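Local atomic coordinates of Sf11-rnase (Nicotiana alata, PDB entry 1IOO), a protein that cleaves RNA as a secreted T2-family ribonuclease of the style and is associated with gametophytic self-incompatibility, the rejection of self pollen. Residues A[53-67]-A[101-113]. Sequence-based numbering, arbitrary orientation.
Sequences SYFTGKMLNDLDKHW and QNTYFGLALRLKD. With MAN (alpha-D-mannopyranose), chain C; NAG (2-acetamido-2-deoxy-beta-D-glucopyranose), chain B; NAG (2-acetamido-2-deoxy-beta-D-glucopyranose), chain D.
Gln101 reads the backbone of Ser53 through both ends of its amide: Ser53 N donates to OE1 at 2.8 Å, while NE2 donates to Ser53 O at 2.7 Å. Both bonds lie on in-plane lone pairs and are nearly straight, and CG anti to the backbone N (chi1 -173°), with the chain extended beyond, carries the amide to the loop. A water bridges OE1 and Ser53 OG. NE2 also lies over a face of Phe55. With an alanine here, Ser53 N and O would probably lose both partners and the Phe55 ring its amide neighbour.

Phe55, Phe105 and Trp67 form an aromatic cluster, their flat rings filling in between loop and helices. Phe55 meets Phe105 T-shaped (edge-to-face; centroids 5.0 Å apart, planes at 75°), and Tyr104 covers the opposite face. Phe105 CE2 lies over a Trp67 face near CZ3, the rings oblique.

Apolar Met59 and Leu109 interlock the helices (axes 11.0 Å apart, crossing at 48°) as knobs into holes. Met59, bent at CB-CG and CG-SD, brings CE toward Asn102 O and side-chain-less Gly106, with SD 3.7 Å from Leu109 CD1; Leu109 enters the hole of Met59, Asp62, Leu63 and His66.

Asp113 O accepts bonds from MAN O3 and NAG N2. The chemistry thus runs from polar loop pairing through an apolar core, where Trp67 approaches Gln87, probably catalytic, to the protein's own N-linked glycan.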
loop_
_atom_site.group_PDB
_atom_site.type_symbol
_atom_site.label_atom_id
_atom_site.label_comp_id
_atom_site.label_asym_id
_atom_site.label_seq_id
_atom_site.Cartn_x
_atom_site.Cartn_y
_atom_site.Cartn_z
ATOM N N SER A 53 -15.385 0.528 -14.365
ATOM C CA SER A 53 -16.664 -0.126 -14.160
ATOM C C SER A 53 -16.833 -0.450 -12.688
ATOM O O SER A 53 -15.892 -0.901 -12.042
ATOM C CB SER A 53 -16.738 -1.411 -14.983
ATOM O OG SER A 53 -16.583 -1.122 -16.359
ATOM N N TYR A 54 -18.018 -0.204 -12.145
ATOM C CA TYR A 54 -18.241 -0.441 -10.731
ATOM C C TYR A 54 -18.303 -1.928 -10.404
ATOM O O TYR A 54 -19.034 -2.692 -11.035
ATOM C CB TYR A 54 -19.497 0.310 -10.271
ATOM C CG TYR A 54 -19.344 1.808 -10.456
ATOM C CD1 TYR A 54 -19.601 2.411 -11.691
ATOM C CD2 TYR A 54 -18.860 2.611 -9.423
ATOM C CE1 TYR A 54 -19.377 3.778 -11.892
ATOM C CE2 TYR A 54 -18.630 3.977 -9.615
ATOM C CZ TYR A 54 -18.890 4.551 -10.851
ATOM O OH TYR A 54 -18.654 5.895 -11.048
ATOM N N PHE A 55 -17.505 -2.330 -9.421
ATOM C CA PHE A 55 -17.450 -3.720 -8.984
ATOM C C PHE A 55 -18.699 -4.116 -8.200
ATOM O O PHE A 55 -19.361 -3.280 -7.580
ATOM C CB PHE A 55 -16.228 -3.955 -8.090
ATOM C CG PHE A 55 -14.910 -3.907 -8.824
ATOM C CD1 PHE A 55 -13.963 -2.929 -8.521
ATOM C CD2 PHE A 55 -14.599 -4.865 -9.787
ATOM C CE1 PHE A 55 -12.722 -2.905 -9.162
ATOM C CE2 PHE A 55 -13.362 -4.849 -10.434
ATOM C CZ PHE A 55 -12.420 -3.868 -10.119
ATOM N N THR A 56 -19.009 -5.406 -8.239
ATOM C CA THR A 56 -20.146 -5.955 -7.515
ATOM C C THR A 56 -19.799 -7.318 -6.942
ATOM O O THR A 56 -18.721 -7.852 -7.200
ATOM C CB THR A 56 -21.386 -6.148 -8.427
ATOM O OG1 THR A 56 -21.069 -7.072 -9.479
ATOM C CG2 THR A 56 -21.827 -4.824 -9.030
ATOM N N GLY A 57 -20.707 -7.861 -6.140
ATOM C CA GLY A 57 -20.516 -9.187 -5.575
ATOM C C GLY A 57 -19.250 -9.501 -4.801
ATOM O O GLY A 57 -18.852 -8.758 -3.903
ATOM N N LYS A 58 -18.614 -10.616 -5.154
ATOM C CA LYS A 58 -17.411 -11.070 -4.460
ATOM C C LYS A 58 -16.277 -10.058 -4.541
ATOM O O LYS A 58 -15.669 -9.728 -3.523
ATOM C CB LYS A 58 -16.925 -12.410 -5.020
ATOM C CG LYS A 58 -15.724 -12.978 -4.272
ATOM C CD LYS A 58 -15.234 -14.269 -4.907
ATOM C CE LYS A 58 -14.086 -14.885 -4.119
ATOM N NZ LYS A 58 -12.878 -14.012 -4.069
ATOM N N MET A 59 -15.967 -9.590 -5.746
ATOM C CA MET A 59 -14.886 -8.622 -5.912
ATOM C C MET A 59 -15.122 -7.393 -5.046
ATOM O O MET A 59 -14.193 -6.866 -4.431
ATOM C CB MET A 59 -14.741 -8.211 -7.381
ATOM C CG MET A 59 -13.617 -7.210 -7.646
ATOM S SD MET A 59 -11.954 -7.785 -7.171
ATOM C CE MET A 59 -11.348 -8.381 -8.738
ATOM N N LEU A 60 -16.370 -6.938 -4.994
ATOM C CA LEU A 60 -16.711 -5.782 -4.186
ATOM C C LEU A 60 -16.470 -6.060 -2.703
ATOM O O LEU A 60 -15.881 -5.240 -2.002
ATOM C CB LEU A 60 -18.168 -5.365 -4.430
ATOM C CG LEU A 60 -18.723 -4.229 -3.563
ATOM C CD1 LEU A 60 -17.796 -3.019 -3.594
ATOM C CD2 LEU A 60 -20.102 -3.853 -4.081
ATOM N N ASN A 61 -16.913 -7.221 -2.227
ATOM C CA ASN A 61 -16.703 -7.572 -0.828
ATOM C C ASN A 61 -15.221 -7.732 -0.518
ATOM O O ASN A 61 -14.757 -7.341 0.552
ATOM C CB ASN A 61 -17.428 -8.870 -0.465
ATOM C CG ASN A 61 -18.927 -8.698 -0.408
ATOM O OD1 ASN A 61 -19.428 -7.671 0.052
ATOM N ND2 ASN A 61 -19.657 -9.712 -0.861
ATOM N N ASP A 62 -14.479 -8.317 -1.453
ATOM C CA ASP A 62 -13.050 -8.519 -1.260
ATOM C C ASP A 62 -12.313 -7.190 -1.172
ATOM O O ASP A 62 -11.464 -6.998 -0.301
ATOM C CB ASP A 62 -12.443 -9.350 -2.399
ATOM C CG ASP A 62 -12.827 -10.823 -2.332
ATOM O OD1 ASP A 62 -13.229 -11.297 -1.252
ATOM O OD2 ASP A 62 -12.705 -11.512 -3.364
ATOM N N LEU A 63 -12.658 -6.261 -2.059
ATOM C CA LEU A 63 -11.996 -4.965 -2.080
ATOM C C LEU A 63 -12.371 -4.118 -0.876
ATOM O O LEU A 63 -11.526 -3.416 -0.328
ATOM C CB LEU A 63 -12.316 -4.217 -3.376
ATOM C CG LEU A 63 -11.618 -4.799 -4.609
ATOM C CD1 LEU A 63 -12.176 -4.137 -5.863
ATOM C CD2 LEU A 63 -10.111 -4.594 -4.492
ATOM N N ASP A 64 -13.630 -4.176 -0.454
ATOM C CA ASP A 64 -14.040 -3.377 0.693
ATOM C C ASP A 64 -13.260 -3.763 1.939
ATOM O O ASP A 64 -13.029 -2.935 2.819
ATOM C CB ASP A 64 -15.534 -3.497 0.976
ATOM C CG ASP A 64 -15.968 -2.571 2.089
ATOM O OD1 ASP A 64 -16.301 -3.056 3.192
ATOM O OD2 ASP A 64 -15.944 -1.344 1.873
ATOM N N LYS A 65 -12.854 -5.028 2.016
ATOM C CA LYS A 65 -12.090 -5.493 3.155
ATOM C C LYS A 65 -10.587 -5.244 2.975
ATOM O O LYS A 65 -9.966 -4.564 3.786
ATOM C CB LYS A 65 -12.321 -6.992 3.391
ATOM C CG LYS A 65 -11.458 -7.567 4.509
ATOM C CD LYS A 65 -11.644 -9.072 4.657
ATOM C CE LYS A 65 -10.718 -9.615 5.735
ATOM N NZ LYS A 65 -10.847 -11.092 5.908
ATOM N N HIS A 66 -10.025 -5.759 1.887
ATOM C CA HIS A 66 -8.579 -5.698 1.665
ATOM C C HIS A 66 -8.093 -4.350 1.157
ATOM O O HIS A 66 -6.929 -4.005 1.351
ATOM C CB HIS A 66 -8.162 -6.817 0.720
ATOM C CG HIS A 66 -8.398 -8.178 1.289
ATOM N ND1 HIS A 66 -9.396 -9.019 0.841
ATOM C CD2 HIS A 66 -7.801 -8.817 2.321
ATOM C CE1 HIS A 66 -9.401 -10.117 1.577
ATOM N NE2 HIS A 66 -8.444 -10.020 2.482
ATOM N N TRP A 67 -8.964 -3.618 0.475
ATOM C CA TRP A 67 -8.638 -2.285 -0.033
ATOM C C TRP A 67 -9.656 -1.284 0.495
ATOM O O TRP A 67 -10.165 -0.437 -0.237
ATOM C CB TRP A 67 -8.656 -2.288 -1.571
ATOM C CG TRP A 67 -7.898 -1.147 -2.232
ATOM C CD1 TRP A 67 -7.798 0.149 -1.797
ATOM C CD2 TRP A 67 -7.198 -1.201 -3.481
ATOM N NE1 TRP A 67 -7.080 0.901 -2.703
ATOM C CE2 TRP A 67 -6.702 0.097 -3.745
ATOM C CE3 TRP A 67 -6.944 -2.221 -4.406
ATOM C CZ2 TRP A 67 -5.965 0.400 -4.893
ATOM C CZ3 TRP A 67 -6.212 -1.921 -5.549
ATOM C CH2 TRP A 67 -5.732 -0.619 -5.782
ATOM N N GLN A 101 -8.982 -3.841 -15.922
ATOM C CA GLN A 101 -9.457 -3.415 -14.611
ATOM C C GLN A 101 -9.567 -4.590 -13.642
ATOM O O GLN A 101 -9.123 -4.509 -12.497
ATOM C CB GLN A 101 -10.808 -2.716 -14.699
ATOM C CG GLN A 101 -11.214 -2.116 -13.364
ATOM C CD GLN A 101 -12.601 -1.527 -13.388
ATOM O OE1 GLN A 101 -13.015 -0.938 -14.385
ATOM N NE2 GLN A 101 -13.326 -1.670 -12.285
ATOM N N ASN A 102 -10.149 -5.687 -14.112
ATOM C CA ASN A 102 -10.357 -6.859 -13.272
ATOM C C ASN A 102 -9.044 -7.508 -12.827
ATOM O O ASN A 102 -8.904 -7.873 -11.659
ATOM C CB ASN A 102 -11.225 -7.886 -14.001
ATOM C CG ASN A 102 -12.674 -7.460 -14.094
ATOM O OD1 ASN A 102 -13.468 -8.064 -14.817
ATOM N ND2 ASN A 102 -13.036 -6.424 -13.347
ATOM N N THR A 103 -8.091 -7.665 -13.740
ATOM C CA THR A 103 -6.839 -8.323 -13.371
ATOM C C THR A 103 -5.911 -7.387 -12.602
ATOM O O THR A 103 -5.049 -7.847 -11.857
ATOM C CB THR A 103 -6.137 -8.933 -14.586
ATOM O OG1 THR A 103 -5.870 -7.924 -15.555
ATOM C CG2 THR A 103 -7.030 -9.997 -15.209
ATOM N N TYR A 104 -6.086 -6.080 -12.772
ATOM C CA TYR A 104 -5.299 -5.123 -12.007
ATOM C C TYR A 104 -5.690 -5.187 -10.530
ATOM O O TYR A 104 -4.836 -5.337 -9.650
ATOM C CB TYR A 104 -5.501 -3.708 -12.553
ATOM C CG TYR A 104 -4.931 -2.614 -11.672
ATOM C CD1 TYR A 104 -5.764 -1.855 -10.854
ATOM C CD2 TYR A 104 -3.566 -2.327 -11.674
ATOM C CE1 TYR A 104 -5.258 -0.827 -10.061
ATOM C CE2 TYR A 104 -3.041 -1.296 -10.879
ATOM C CZ TYR A 104 -3.900 -0.550 -10.076
ATOM O OH TYR A 104 -3.416 0.467 -9.279
ATOM N N PHE A 105 -6.987 -5.101 -10.255
ATOM C CA PHE A 105 -7.443 -5.206 -8.878
ATOM C C PHE A 105 -7.243 -6.625 -8.346
ATOM O O PHE A 105 -6.918 -6.812 -7.176
ATOM C CB PHE A 105 -8.900 -4.759 -8.747
ATOM C CG PHE A 105 -9.062 -3.266 -8.741
ATOM C CD1 PHE A 105 -9.235 -2.557 -9.929
ATOM C CD2 PHE A 105 -8.973 -2.562 -7.547
ATOM C CE1 PHE A 105 -9.316 -1.170 -9.930
ATOM C CE2 PHE A 105 -9.050 -1.169 -7.530
ATOM C CZ PHE A 105 -9.222 -0.470 -8.725
ATOM N N GLY A 106 -7.410 -7.616 -9.217
ATOM C CA GLY A 106 -7.207 -8.996 -8.801
ATOM C C GLY A 106 -5.762 -9.217 -8.392
ATOM O O GLY A 106 -5.476 -9.940 -7.434
ATOM N N LEU A 107 -4.843 -8.602 -9.131
ATOM C CA LEU A 107 -3.421 -8.715 -8.814
ATOM C C LEU A 107 -3.123 -8.079 -7.462
ATOM O O LEU A 107 -2.401 -8.649 -6.645
ATOM C CB LEU A 107 -2.560 -8.044 -9.884
ATOM C CG LEU A 107 -1.052 -8.044 -9.581
ATOM C CD1 LEU A 107 -0.557 -9.481 -9.454
ATOM C CD2 LEU A 107 -0.290 -7.319 -10.677
ATOM N N ALA A 108 -3.681 -6.894 -7.231
ATOM C CA ALA A 108 -3.487 -6.209 -5.962
ATOM C C ALA A 108 -3.905 -7.109 -4.801
ATOM O O ALA A 108 -3.196 -7.223 -3.805
ATOM C CB ALA A 108 -4.286 -4.906 -5.939
ATOM N N LEU A 109 -5.050 -7.768 -4.946
ATOM C CA LEU A 109 -5.544 -8.664 -3.912
ATOM C C LEU A 109 -4.616 -9.864 -3.737
ATOM O O LEU A 109 -4.329 -10.280 -2.614
ATOM C CB LEU A 109 -6.965 -9.135 -4.253
ATOM C CG LEU A 109 -8.055 -8.061 -4.140
ATOM C CD1 LEU A 109 -9.372 -8.571 -4.706
ATOM C CD2 LEU A 109 -8.219 -7.673 -2.680
ATOM N N ARG A 110 -4.139 -10.408 -4.853
ATOM C CA ARG A 110 -3.234 -11.557 -4.816
ATOM C C ARG A 110 -1.927 -11.207 -4.108
ATOM O O ARG A 110 -1.452 -11.960 -3.257
ATOM C CB ARG A 110 -2.928 -12.040 -6.238
ATOM C CG ARG A 110 -2.004 -13.252 -6.307
ATOM C CD ARG A 110 -1.870 -13.768 -7.734
ATOM N NE ARG A 110 -0.881 -13.035 -8.524
ATOM C CZ ARG A 110 0.434 -13.139 -8.359
ATOM N NH1 ARG A 110 0.929 -13.947 -7.428
ATOM N NH2 ARG A 110 1.261 -12.449 -9.136
ATOM N N LEU A 111 -1.346 -10.065 -4.463
ATOM C CA LEU A 111 -0.090 -9.646 -3.855
ATOM C C LEU A 111 -0.260 -9.370 -2.366
ATOM O O LEU A 111 0.615 -9.696 -1.565
ATOM C CB LEU A 111 0.465 -8.412 -4.573
ATOM C CG LEU A 111 0.806 -8.665 -6.046
ATOM C CD1 LEU A 111 1.409 -7.412 -6.661
ATOM C CD2 LEU A 111 1.786 -9.819 -6.163
ATOM N N LYS A 112 -1.384 -8.764 -1.997
ATOM C CA LYS A 112 -1.662 -8.476 -0.597
ATOM C C LYS A 112 -1.753 -9.778 0.208
ATOM O O LYS A 112 -1.233 -9.880 1.319
ATOM C CB LYS A 112 -2.980 -7.695 -0.494
ATOM C CG LYS A 112 -3.285 -7.073 0.862
ATOM C CD LYS A 112 -4.237 -7.911 1.685
ATOM C CE LYS A 112 -4.839 -7.074 2.808
ATOM N NZ LYS A 112 -5.666 -7.879 3.751
ATOM N N ASP A 113 -2.399 -10.775 -0.387
ATOM C CA ASP A 113 -2.599 -12.070 0.253
ATOM C C ASP A 113 -1.282 -12.814 0.455
ATOM O O ASP A 113 -1.204 -13.748 1.252
ATOM C CB ASP A 113 -3.545 -12.912 -0.599
ATOM C CG ASP A 113 -3.999 -14.164 0.110
ATOM O OD1 ASP A 113 -4.586 -14.038 1.202
ATOM O OD2 ASP A 113 -3.773 -15.268 -0.426
HETATM C C1 MAN C . -1.414 -19.631 0.639
HETATM C C2 MAN C . -0.385 -18.634 1.175
HETATM C C3 MAN C . -0.736 -17.220 0.702
HETATM C C4 MAN C . -0.851 -17.183 -0.822
HETATM C C5 MAN C . -1.875 -18.224 -1.280
HETATM C C6 MAN C . -1.985 -18.322 -2.790
HETATM O O2 MAN C . 0.913 -18.990 0.720
HETATM O O3 MAN C . 0.260 -16.306 1.131
HETATM O O4 MAN C . -1.262 -15.889 -1.240
HETATM O O5 MAN C . -1.503 -19.532 -0.786
HETATM O O6 MAN C . -0.971 -19.161 -3.327
HETATM C C1 NAG B . -3.955 -14.041 4.945
HETATM C C2 NAG B . -3.143 -15.276 4.571
HETATM C C3 NAG B . -3.922 -16.149 3.578
HETATM C C4 NAG B . -5.336 -16.463 4.114
HETATM C C5 NAG B . -6.033 -15.159 4.526
HETATM C C6 NAG B . -7.385 -15.391 5.177
HETATM C C7 NAG B . -0.744 -15.092 4.669
HETATM C C8 NAG B . 0.535 -14.529 4.075
HETATM N N2 NAG B . -1.872 -14.875 4.001
HETATM O O3 NAG B . -3.203 -17.357 3.372
HETATM O O4 NAG B . -6.130 -17.120 3.099
HETATM O O5 NAG B . -5.226 -14.440 5.482
HETATM O O6 NAG B . -7.250 -16.091 6.406
HETATM O O7 NAG B . -0.701 -15.714 5.731
HETATM C C1 NAG D . -3.889 -9.709 7.978
HETATM C C2 NAG D . -4.550 -10.977 8.545
HETATM C C3 NAG D . -3.885 -12.231 7.987
HETATM C C4 NAG D . -3.921 -12.179 6.466
HETATM C C5 NAG D . -3.206 -10.909 6.000
HETATM C C6 NAG D . -3.221 -10.767 4.493
HETATM C C7 NAG D . -5.453 -11.496 10.720
HETATM C C8 NAG D . -5.151 -11.781 12.182
HETATM N N2 NAG D . -4.468 -10.977 9.992
HETATM O O3 NAG D . -4.582 -13.381 8.445
HETATM O O4 NAG D . -3.269 -13.340 5.927
HETATM O O5 NAG D . -3.875 -9.748 6.540
HETATM O O6 NAG D . -4.542 -10.565 4.013
HETATM O O7 NAG D . -6.572 -11.748 10.261
HETATM O O HOH W 1 -13.778 -2.151 -16.923
#